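Local coordinates for glutamine amidotransferase type-2 domain-containing protein (Pseudomonas aeruginosa PAO1, PDB 1TE5), which is of unknown function but probably releases ammonia from glutamine for transfer to an acceptor, as a predicted class-II glutamine amidotransferase of the Ntn-hydrolase superfamily, at residues L5-N10 and E72-H77. Sequence-based numbering, arbitrary orientation.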
ATOM      1  N   LEU A   5      13.562  -7.476  -8.509  1.00 30.75           N
ATOM      2  CA  LEU A   5      14.507  -6.392  -8.278  1.00 32.43           C
ATOM      3  C   LEU A   5      14.471  -5.900  -6.833  1.00 30.47           C
ATOM      4  O   LEU A   5      13.470  -5.344  -6.385  1.00 33.95           O
ATOM      5  CB  LEU A   5      14.207  -5.236  -9.242  1.00 35.00           C
ATOM      6  CG  LEU A   5      15.016  -3.944  -9.158  1.00 39.33           C
ATOM      7  CD1 LEU A   5      16.516  -4.213  -9.221  1.00 39.65           C
ATOM      8  CD2 LEU A   5      14.585  -3.048 -10.302  1.00 42.58           C
ATOM      9  N   GLY A   6      15.570  -6.095  -6.117  1.00 28.60           N
ATOM     10  CA  GLY A   6      15.638  -5.655  -4.743  1.00 25.23           C
ATOM     11  C   GLY A   6      16.858  -4.805  -4.456  1.00 26.48           C
ATOM     12  O   GLY A   6      17.752  -4.648  -5.293  1.00 24.97           O
ATOM     13  N   MET A   7      16.854  -4.198  -3.277  1.00 23.51           N
ATOM     14  CA  MET A   7      17.957  -3.381  -2.822  1.00 25.39           C
ATOM     15  C   MET A   7      17.953  -3.305  -1.307  1.00 19.66           C
ATOM     16  O   MET A   7      16.916  -3.080  -0.687  1.00 23.11           O
ATOM     17  CB  MET A   7      17.902  -1.954  -3.372  1.00 22.57           C
ATOM     18  CG  MET A   7      19.070  -1.104  -2.851  1.00 31.55           C
ATOM     19  SD  MET A   7      18.815   0.665  -2.789  1.00 38.75           S
ATOM     20  CE  MET A   7      17.705   0.813  -1.422  1.00 42.58           C
ATOM     21  N   SER A   8      19.138  -3.476  -0.735  1.00 22.15           N
ATOM     22  CA  SER A   8      19.346  -3.390   0.700  1.00 22.66           C
ATOM     23  C   SER A   8      20.534  -2.445   0.831  1.00 22.24           C
ATOM     24  O   SER A   8      21.559  -2.650   0.180  1.00 21.31           O
ATOM     25  CB  SER A   8      19.683  -4.772   1.255  1.00 18.90           C
ATOM     26  OG  SER A   8      19.977  -4.714   2.633  1.00 17.76           O
ATOM     27  N   ALA A   9      20.350  -1.352   1.565  1.00 23.81           N
ATOM     28  CA  ALA A   9      21.409  -0.368   1.760  1.00 22.30           C
ATOM     29  C   ALA A   9      21.538  -0.013   3.238  1.00 24.19           C
ATOM     30  O   ALA A   9      20.644  -0.326   4.039  1.00 22.30           O
ATOM     31  CB  ALA A   9      21.111   0.878   0.950  1.00 19.03           C
ATOM     32  N   ASN A  10      22.647   0.628   3.605  1.00 25.55           N
ATOM     33  CA  ASN A  10      22.857   1.026   4.995  1.00 25.58           C
ATOM     34  C   ASN A  10      22.600   2.508   5.284  1.00 28.07           C
ATOM     35  O   ASN A  10      22.840   2.983   6.394  1.00 28.88           O
ATOM     36  CB  ASN A  10      24.222   0.558   5.526  1.00 23.41           C
ATOM     37  CG  ASN A  10      25.395   1.213   4.830  1.00 22.32           C
ATOM     38  OD1 ASN A  10      25.236   2.102   4.000  1.00 23.79           O
ATOM     39  ND2 ASN A  10      26.597   0.792   5.201  1.00 21.62           N
ATOM     40  N   GLU A  72      16.209   2.188   2.215  1.00 20.02           N
ATOM     41  CA  GLU A  72      17.227   1.182   2.495  1.00 20.92           C
ATOM     42  C   GLU A  72      16.784  -0.185   2.011  1.00 16.64           C
ATOM     43  O   GLU A  72      17.613  -1.068   1.824  1.00 22.41           O
ATOM     44  CB  GLU A  72      17.512   1.104   3.994  1.00 20.78           C
ATOM     45  CG  GLU A  72      18.008   2.401   4.598  1.00 28.11           C
ATOM     46  CD  GLU A  72      18.469   2.244   6.039  1.00 30.44           C
ATOM     47  OE1 GLU A  72      19.546   2.764   6.371  1.00 28.79           O
ATOM     48  OE2 GLU A  72      17.762   1.606   6.843  1.00 33.98           O
ATOM     49  N   THR A  73      15.482  -0.350   1.787  1.00 20.79           N
ATOM     50  CA  THR A  73      14.926  -1.627   1.346  1.00 20.90           C
ATOM     51  C   THR A  73      13.896  -1.464   0.226  1.00 20.78           C
ATOM     52  O   THR A  73      12.848  -0.832   0.403  1.00 21.40           O
ATOM     53  CB  THR A  73      14.258  -2.387   2.521  1.00 22.09           C
ATOM     54  OG1 THR A  73      15.153  -2.413   3.641  1.00 28.80           O
ATOM     55  CG2 THR A  73      13.915  -3.817   2.119  1.00 24.98           C
ATOM     56  N   VAL A  74      14.187  -2.084  -0.909  1.00 19.47           N
ATOM     57  CA  VAL A  74      13.315  -2.023  -2.069  1.00 20.03           C
ATOM     58  C   VAL A  74      13.079  -3.413  -2.626  1.00 21.45           C
ATOM     59  O   VAL A  74      14.017  -4.178  -2.789  1.00 23.05           O
ATOM     60  CB  VAL A  74      13.955  -1.169  -3.179  1.00 22.03           C
ATOM     61  CG1 VAL A  74      13.086  -1.194  -4.440  1.00 21.82           C
ATOM     62  CG2 VAL A  74      14.170   0.251  -2.690  1.00 21.29           C
ATOM     63  N   ILE A  75      11.816  -3.754  -2.842  1.00 20.89           N
ATOM     64  CA  ILE A  75      11.440  -5.037  -3.417  1.00 24.15           C
ATOM     65  C   ILE A  75      10.489  -4.729  -4.567  1.00 24.81           C
ATOM     66  O   ILE A  75       9.511  -4.002  -4.393  1.00 24.05           O
ATOM     67  CB  ILE A  75      10.720  -5.981  -2.405  1.00 23.34           C
ATOM     68  CG1 ILE A  75      11.722  -6.615  -1.444  1.00 25.98           C
ATOM     69  CG2 ILE A  75       9.993  -7.099  -3.142  1.00 27.77           C
ATOM     70  CD1 ILE A  75      11.124  -7.710  -0.600  1.00 28.55           C
ATOM     71  N   GLY A  76      10.764  -5.303  -5.730  1.00 25.18           N
ATOM     72  CA  GLY A  76       9.914  -5.066  -6.878  1.00 24.71           C
ATOM     73  C   GLY A  76       9.876  -6.241  -7.829  1.00 26.07           C
ATOM     74  O   GLY A  76      10.716  -7.153  -7.755  1.00 26.30           O
ATOM     75  N   HIS A  77       8.871  -6.243  -8.697  1.00 24.42           N
ATOM     76  CA  HIS A  77       8.704  -7.298  -9.688  1.00 27.05           C
ATOM     77  C   HIS A  77       8.196  -6.648 -10.968  1.00 24.53           C
ATOM     78  O   HIS A  77       7.070  -6.160 -11.030  1.00 25.33           O
ATOM     79  CB  HIS A  77       7.674  -8.317  -9.237  1.00 25.83           C
ATOM     80  CG  HIS A  77       7.640  -9.608 -10.000  1.00 29.89           C
ATOM     81  ND1 HIS A  77       8.174  -9.733 -11.265  1.00 31.70           N
ATOM     82  CD2 HIS A  77       7.137 -10.825  -9.683  1.00 28.52           C
ATOM     83  CE1 HIS A  77       8.002 -10.972 -11.693  1.00 32.25           C
ATOM     84  NE2 HIS A  77       7.376 -11.655 -10.753  1.00 29.61           N
TER
HETATM   85  O   HOH W   1      17.526  -4.286   3.588  1.00 43.11           O
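Met7 and Val74 form a hydrogen-bonded pair where segments 5-9 and 73-77, of strands 4-9 and 73-80, run antiparallel (176° between their N-to-C directions) in the middle of a large sheet of the Ntn-hydrolase αββα sandwich. Val74 N bonds to Met7 O (2.9 Å), and Met7 N returns the bond to Val74 O. Leu5 and Gly76 pair likewise, but Gly76 N reaches Leu5 O only weakly. Ala9 N closes the series on Glu72 O at 2.8 Å.

The Met7 side chain leaves on the face shared with Leu5 and Val74, covered by strand 12-19. Its CB lies 4.0 Å from Val74 CB; CG stands anti to the backbone N (chi1 179°). The turn about CG-SD (chi3 73°) brings CE to the carbonyl carbon of Glu72 at 3.7 Å and to Val74 CG2 at 3.8 Å. Thr73 and Ile75 turn to the other face, against strand 171-175. There one water joins the non-hydrogen-bonded pair Ser8 and Thr73, whose hydroxyls also bond to Gly249 N and Gly177 O respectively. The water sits 2.7 Å from Ser8 OG and 3.0 Å from Thr73 OG1.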